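Local coordinates for protein esterase LipW (Mycobacterium marinum, PDB 3QH4) that probably hydrolyses ester substrates with strict selectivity, as an alpha/beta hydrolase of the Abhydrolase_3 family, at residues R200-R205 and F260-L265; Q194-D199 and L221-Y226. One frame throughout, in Å; residues are numbered along the deposited sequence.

Interaction 1. Residues R200-R205 and F260-L265; sequences RPTASR and FRDEVL
In the alpha/beta hydrolase fold of this chain, the first turns of helices 203-207 and 261-273 meet through S204 and D262 in a reciprocal exchange, each side chain accepting the other residue's amide hydrogen. S204 N donates to D262 OD2 at 2.9 Å, reaching that oxygen from well above the carboxylate plane, 61° out of it. In return D262 N donates to S204 OG at 3.0 Å, a straighter bond of 156°. OG is set for this because chi1 of 61° places it between the S204 backbone N and carbonyl carbon; the same hydroxyl also hydrogen-bonds P259 O. The other carboxylate oxygen is used inside its own helix: R261 NE forms a salt bridge with D262 OD1 at 2.9 Å, the oxygen lying nearly in the guanidinium plane. S204 CB lies over a face of that guanidinium, 3.9 Å from R261 NH2, so the serine packs against the group that holds the aspartate. T202 is the N-cap of helix 203-207, its OG1 accepting from R205 N at 3.1 Å, and its CB rests 3.8 Å from D262 CB. Water 2 carries the cap across the contact: it accepts from T202 OG1 at 2.7 Å and from E263 N, and donates to E263 OE2, while E263 OE1 takes the L197 and D198 amides. Water 3 accepts from A203 N and donates to D262 OD2. Behind this polar seam, V264 packs on strands 250-255 and 278-283, while F260 touches helix 216-227 and meets edge-to-face the ring of H288, the histidine of the probable S166-H288-D258 triad.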
loop_
_atom_site.group_PDB
_atom_site.type_symbol
_atom_site.label_atom_id
_atom_site.label_comp_id
_atom_site.label_asym_id
_atom_site.label_seq_id
_atom_site.Cartn_x
_atom_site.Cartn_y
_atom_site.Cartn_z
ATOM N N ARG A 200 -4.980 -6.294 -16.363
ATOM C CA ARG A 200 -4.556 -6.743 -17.687
ATOM C C ARG A 200 -3.094 -7.184 -17.598
ATOM O O ARG A 200 -2.300 -6.514 -16.995
ATOM C CB ARG A 200 -4.727 -5.595 -18.685
ATOM C CG ARG A 200 -6.236 -5.203 -18.875
ATOM C CD ARG A 200 -6.357 -3.968 -19.755
ATOM N NE ARG A 200 -5.924 -2.778 -19.035
ATOM C CZ ARG A 200 -6.014 -1.525 -19.480
ATOM N NH1 ARG A 200 -6.573 -1.251 -20.659
ATOM N NH2 ARG A 200 -5.577 -0.527 -18.719
ATOM N N PRO A 201 -2.744 -8.319 -18.202
ATOM C CA PRO A 201 -1.355 -8.837 -18.084
ATOM C C PRO A 201 -0.323 -7.933 -18.762
ATOM O O PRO A 201 -0.611 -7.280 -19.743
ATOM C CB PRO A 201 -1.415 -10.189 -18.800
ATOM C CG PRO A 201 -2.907 -10.546 -18.860
ATOM C CD PRO A 201 -3.634 -9.232 -18.944
ATOM N N THR A 202 0.866 -7.861 -18.197
ATOM C CA THR A 202 1.943 -7.092 -18.780
ATOM C C THR A 202 3.075 -8.055 -19.014
ATOM O O THR A 202 3.006 -9.248 -18.594
ATOM C CB THR A 202 2.443 -6.047 -17.809
ATOM O OG1 THR A 202 2.871 -6.730 -16.613
ATOM C CG2 THR A 202 1.309 -5.089 -17.465
ATOM N N ALA A 203 4.101 -7.553 -19.693
ATOM C CA ALA A 203 5.276 -8.398 -19.980
ATOM C C ALA A 203 5.933 -8.834 -18.669
ATOM O O ALA A 203 6.357 -9.994 -18.539
ATOM C CB ALA A 203 6.264 -7.640 -20.808
ATOM N N SER A 204 6.069 -7.909 -17.717
ATOM C CA SER A 204 6.685 -8.279 -16.435
ATOM C C SER A 204 5.851 -9.265 -15.604
ATOM O O SER A 204 6.420 -10.063 -14.869
ATOM C CB SER A 204 7.051 -7.085 -15.575
ATOM O OG SER A 204 5.890 -6.319 -15.234
ATOM N N ARG A 205 4.518 -9.224 -15.717
ATOM C CA ARG A 205 3.723 -10.243 -15.021
ATOM C C ARG A 205 4.043 -11.657 -15.498
ATOM O O ARG A 205 4.143 -12.586 -14.682
ATOM C CB ARG A 205 2.203 -9.991 -15.115
ATOM C CG ARG A 205 1.497 -11.040 -14.256
ATOM C CD ARG A 205 0.016 -11.189 -14.472
ATOM N NE ARG A 205 -0.707 -9.952 -14.168
ATOM C CZ ARG A 205 -2.040 -9.891 -14.157
ATOM N NH1 ARG A 205 -2.637 -8.744 -13.880
ATOM N NH2 ARG A 205 -2.769 -10.997 -14.401
ATOM N N PHE A 260 4.636 -6.478 -10.858
ATOM C CA PHE A 260 3.902 -5.217 -11.019
ATOM C C PHE A 260 4.761 -4.101 -11.611
ATOM O O PHE A 260 4.275 -3.012 -11.837
ATOM C CB PHE A 260 3.302 -4.789 -9.682
ATOM C CG PHE A 260 2.416 -5.847 -9.095
ATOM C CD1 PHE A 260 1.239 -6.223 -9.747
ATOM C CD2 PHE A 260 2.783 -6.492 -7.934
ATOM C CE1 PHE A 260 0.438 -7.284 -9.202
ATOM C CE2 PHE A 260 2.000 -7.516 -7.404
ATOM C CZ PHE A 260 0.839 -7.901 -8.031
ATOM N N ARG A 261 6.015 -4.402 -11.926
ATOM C CA ARG A 261 6.908 -3.339 -12.395
ATOM C C ARG A 261 6.376 -2.642 -13.645
ATOM O O ARG A 261 6.396 -1.420 -13.734
ATOM C CB ARG A 261 8.297 -3.924 -12.699
ATOM C CG ARG A 261 9.242 -2.884 -13.336
ATOM C CD ARG A 261 10.414 -3.609 -13.956
ATOM N NE ARG A 261 10.092 -4.321 -15.196
ATOM C CZ ARG A 261 10.801 -5.355 -15.628
ATOM N NH1 ARG A 261 11.790 -5.844 -14.879
ATOM N NH2 ARG A 261 10.522 -5.927 -16.793
ATOM N N ASP A 262 5.951 -3.406 -14.651
ATOM C CA ASP A 262 5.554 -2.716 -15.902
ATOM C C ASP A 262 4.295 -1.869 -15.756
ATOM O O ASP A 262 4.185 -0.785 -16.346
ATOM C CB ASP A 262 5.376 -3.726 -17.045
ATOM C CG ASP A 262 6.709 -4.301 -17.525
ATOM O OD1 ASP A 262 7.788 -3.944 -16.983
ATOM O OD2 ASP A 262 6.667 -5.146 -18.439
ATOM N N GLU A 263 3.335 -2.348 -14.972
ATOM C CA GLU A 263 2.125 -1.501 -14.813
ATOM C C GLU A 263 2.470 -0.227 -14.028
ATOM O O GLU A 263 1.891 0.821 -14.252
ATOM C CB GLU A 263 0.962 -2.298 -14.219
ATOM C CG GLU A 263 1.126 -2.740 -12.776
ATOM C CD GLU A 263 0.328 -3.995 -12.504
ATOM O OE1 GLU A 263 -0.596 -3.918 -11.674
ATOM O OE2 GLU A 263 0.604 -5.036 -13.158
ATOM N N VAL A 264 3.469 -0.327 -13.149
ATOM C CA VAL A 264 3.962 0.849 -12.433
ATOM C C VAL A 264 4.561 1.849 -13.417
ATOM O O VAL A 264 4.225 3.028 -13.394
ATOM C CB VAL A 264 5.004 0.469 -11.358
ATOM C CG1 VAL A 264 5.802 1.714 -10.912
ATOM C CG2 VAL A 264 4.306 -0.131 -10.181
ATOM N N LEU A 265 5.444 1.367 -14.280
ATOM C CA LEU A 265 6.041 2.229 -15.283
ATOM C C LEU A 265 4.989 2.843 -16.233
ATOM O O LEU A 265 5.076 4.026 -16.560
ATOM C CB LEU A 265 7.103 1.455 -16.068
ATOM C CG LEU A 265 8.350 1.062 -15.287
ATOM C CD1 LEU A 265 9.218 0.101 -16.121
ATOM C CD2 LEU A 265 9.154 2.338 -14.903
HETATM O O HOH W 1 -0.720 -6.963 -14.741
HETATM O O HOH W 2 2.957 -5.156 -14.405
HETATM O O HOH W 3 4.681 -4.758 -20.488
HETATM O O HOH W 4 -1.795 -6.441 -11.463
HETATM O O HOH W 5 0.788 -8.141 -12.594
#

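Interaction 2. Residues Q194-D199 and L221-Y226; sequences QPVLDD and LMWRHY
One face of the W223 indole is covered by the backbone and CB of D199, and water 4 sits in the ring plane at the edge. V196 CG1, L197 C and D198 O approach the ring obliquely. The contact joins the loop after strand 189-193 of the alpha/beta hydrolase sheet to helix 216-227, an insertion before strand 250-255 consistent with the cap region of this family. The contact over this face is CH-pi: D199 CA stands 3.6 Å from the centroid of the five-membered ring, only 12° off its normal. D199 CB is displaced toward the rim, 3.7 Å from W223 CD2, while the carboxylate leads away to a salt bridge with R240. At the edge, W223 NE1 donates to water 4 at 2.9 Å, and the same water lies 2.8 Å from D198 O, linking the indole to a loop carbonyl that is not directly bonded to NE1.

V196 supplies the apolar half. Its CG1, anti to the backbone N (chi1 169°), lies 3.4 Å from W223 CZ2, the two side chains sliding past each other in opposite directions. Against M222 the valine instead meets tip to tip, CG1 to CE at 3.5 Å, tighter than usual carbon packing; the bend at M222 chi3 (69°) carries CE to this position. V196 also touches S166, the probable nucleophile on its elbow. Burial has one polar cost: D199 N, 3.7 Å from W223 CE2, has no hydrogen-bonding partner in the model.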
loop_
_atom_site.group_PDB
_atom_site.type_symbol
_atom_site.label_atom_id
_atom_site.label_comp_id
_atom_site.label_asym_id
_atom_site.label_seq_id
_atom_site.Cartn_x
_atom_site.Cartn_y
_atom_site.Cartn_z
ATOM N N GLN A 194 5.059 0.115 -4.659
ATOM C CA GLN A 194 4.904 -1.117 -5.454
ATOM C C GLN A 194 3.412 -1.433 -5.710
ATOM O O GLN A 194 2.962 -2.547 -5.404
ATOM C CB GLN A 194 5.673 -2.289 -4.770
ATOM C CG GLN A 194 5.232 -2.523 -3.309
ATOM C CD GLN A 194 5.984 -3.595 -2.564
ATOM O OE1 GLN A 194 7.016 -4.090 -3.014
ATOM N NE2 GLN A 194 5.473 -3.947 -1.383
ATOM N N PRO A 195 2.670 -0.462 -6.281
ATOM C CA PRO A 195 1.200 -0.600 -6.387
ATOM C C PRO A 195 0.696 -1.650 -7.375
ATOM O O PRO A 195 1.283 -1.878 -8.441
ATOM C CB PRO A 195 0.739 0.786 -6.841
ATOM C CG PRO A 195 1.935 1.339 -7.667
ATOM C CD PRO A 195 3.138 0.824 -6.855
ATOM N N VAL A 196 -0.353 -2.327 -6.952
ATOM C CA VAL A 196 -1.161 -3.155 -7.823
ATOM C C VAL A 196 -2.072 -2.181 -8.588
ATOM O O VAL A 196 -2.813 -1.421 -7.951
ATOM C CB VAL A 196 -1.963 -4.138 -6.946
ATOM C CG1 VAL A 196 -3.019 -4.821 -7.804
ATOM C CG2 VAL A 196 -0.977 -5.172 -6.324
ATOM N N LEU A 197 -2.034 -2.201 -9.927
ATOM C CA LEU A 197 -2.718 -1.181 -10.721
ATOM C C LEU A 197 -3.598 -1.680 -11.838
ATOM O O LEU A 197 -4.568 -1.006 -12.174
ATOM C CB LEU A 197 -1.679 -0.191 -11.317
ATOM C CG LEU A 197 -0.963 0.648 -10.270
ATOM C CD1 LEU A 197 0.170 1.360 -10.946
ATOM C CD2 LEU A 197 -1.928 1.650 -9.680
ATOM N N ASP A 198 -3.295 -2.851 -12.396
ATOM C CA ASP A 198 -3.946 -3.231 -13.640
ATOM C C ASP A 198 -4.147 -4.739 -13.726
ATOM O O ASP A 198 -3.174 -5.506 -13.659
ATOM C CB ASP A 198 -3.107 -2.728 -14.825
ATOM C CG ASP A 198 -3.906 -2.622 -16.135
ATOM O OD1 ASP A 198 -4.912 -3.327 -16.320
ATOM O OD2 ASP A 198 -3.522 -1.803 -17.013
ATOM N N ASP A 199 -5.400 -5.167 -13.886
ATOM C CA ASP A 199 -5.665 -6.604 -14.044
ATOM C C ASP A 199 -5.192 -7.162 -15.387
ATOM O O ASP A 199 -5.019 -8.370 -15.539
ATOM C CB ASP A 199 -7.161 -6.876 -13.886
ATOM C CG ASP A 199 -7.957 -6.226 -14.981
ATOM O OD1 ASP A 199 -7.942 -4.975 -15.037
ATOM O OD2 ASP A 199 -8.587 -6.982 -15.768
ATOM N N LEU A 221 -4.636 -14.755 -9.626
ATOM C CA LEU A 221 -5.567 -15.223 -8.573
ATOM C C LEU A 221 -6.071 -14.053 -7.730
ATOM O O LEU A 221 -7.266 -13.982 -7.412
ATOM C CB LEU A 221 -4.884 -16.228 -7.645
ATOM C CG LEU A 221 -4.911 -17.708 -8.058
ATOM C CD1 LEU A 221 -4.477 -17.861 -9.462
ATOM C CD2 LEU A 221 -4.007 -18.525 -7.128
ATOM N N MET A 222 -5.156 -13.147 -7.376
ATOM C CA MET A 222 -5.477 -11.960 -6.578
ATOM C C MET A 222 -6.631 -11.173 -7.193
ATOM O O MET A 222 -7.595 -10.843 -6.502
ATOM C CB MET A 222 -4.211 -11.057 -6.464
ATOM C CG MET A 222 -4.459 -9.719 -5.789
ATOM S SD MET A 222 -3.021 -8.660 -6.020
ATOM C CE MET A 222 -3.098 -8.310 -7.787
ATOM N N TRP A 223 -6.531 -10.869 -8.490
ATOM C CA TRP A 223 -7.562 -10.085 -9.175
ATOM C C TRP A 223 -8.854 -10.884 -9.186
ATOM O O TRP A 223 -9.966 -10.311 -9.029
ATOM C CB TRP A 223 -7.129 -9.675 -10.589
ATOM C CG TRP A 223 -6.254 -8.472 -10.566
ATOM C CD1 TRP A 223 -4.916 -8.397 -10.881
ATOM C CD2 TRP A 223 -6.670 -7.160 -10.232
ATOM N NE1 TRP A 223 -4.478 -7.101 -10.723
ATOM C CE2 TRP A 223 -5.541 -6.320 -10.338
ATOM C CE3 TRP A 223 -7.904 -6.600 -9.850
ATOM C CZ2 TRP A 223 -5.599 -4.939 -10.084
ATOM C CZ3 TRP A 223 -7.964 -5.216 -9.584
ATOM C CH2 TRP A 223 -6.812 -4.405 -9.704
ATOM N N ARG A 224 -8.744 -12.206 -9.349
ATOM C CA ARG A 224 -9.993 -13.012 -9.361
ATOM C C ARG A 224 -10.721 -12.963 -8.018
ATOM O O ARG A 224 -11.960 -12.787 -7.989
ATOM C CB ARG A 224 -9.736 -14.466 -9.822
ATOM C CG ARG A 224 -9.489 -14.558 -11.332
ATOM C CD ARG A 224 -9.931 -15.915 -11.897
ATOM N NE ARG A 224 -9.200 -17.017 -11.323
ATOM C CZ ARG A 224 -8.004 -17.428 -11.744
ATOM N NH1 ARG A 224 -7.376 -16.800 -12.738
ATOM N NH2 ARG A 224 -7.422 -18.465 -11.154
ATOM N N HIS A 225 -9.982 -13.103 -6.908
ATOM C CA HIS A 225 -10.625 -13.091 -5.575
ATOM C C HIS A 225 -11.273 -11.737 -5.288
ATOM O O HIS A 225 -12.350 -11.676 -4.701
ATOM C CB HIS A 225 -9.630 -13.311 -4.430
ATOM C CG HIS A 225 -8.866 -14.589 -4.503
ATOM N ND1 HIS A 225 -9.439 -15.795 -4.837
ATOM C CD2 HIS A 225 -7.560 -14.844 -4.254
ATOM C CE1 HIS A 225 -8.508 -16.735 -4.823
ATOM N NE2 HIS A 225 -7.360 -16.181 -4.477
ATOM N N TYR A 226 -10.570 -10.670 -5.677
ATOM C CA TYR A 226 -10.977 -9.301 -5.410
ATOM C C TYR A 226 -12.199 -8.907 -6.226
ATOM O O TYR A 226 -13.124 -8.297 -5.688
ATOM C CB TYR A 226 -9.830 -8.362 -5.784
ATOM C CG TYR A 226 -10.080 -6.928 -5.420
ATOM C CD1 TYR A 226 -10.469 -6.577 -4.128
ATOM C CD2 TYR A 226 -9.903 -5.917 -6.352
ATOM C CE1 TYR A 226 -10.701 -5.254 -3.774
ATOM C CE2 TYR A 226 -10.120 -4.584 -6.012
ATOM C CZ TYR A 226 -10.487 -4.256 -4.712
ATOM O OH TYR A 226 -10.668 -2.926 -4.394
HETATM O O HOH W 4 -1.795 -6.441 -11.463
#

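From the N terminus, strand 189-193 runs into 194-199 and then directly into 200-205, so the first halves of both interactions are consecutive. Helix 216-227 comes next, where 221-226 closes interaction 2 across 21 intervening residues; strand 250-255 follows before 260-265 closes interaction 1 across 54. The segments alternate, so the two closures cross. Their centres are about 11 Å apart, yet they touch: E263 OE1 probably accepts hydrogen bonds from L197 N (2.8 Å) and D198 N, and water 4 belongs to both. Together they tie the C-terminal end of strand 189-193 to helix 216-227 and to helix 261-273, which follows strand 250-255.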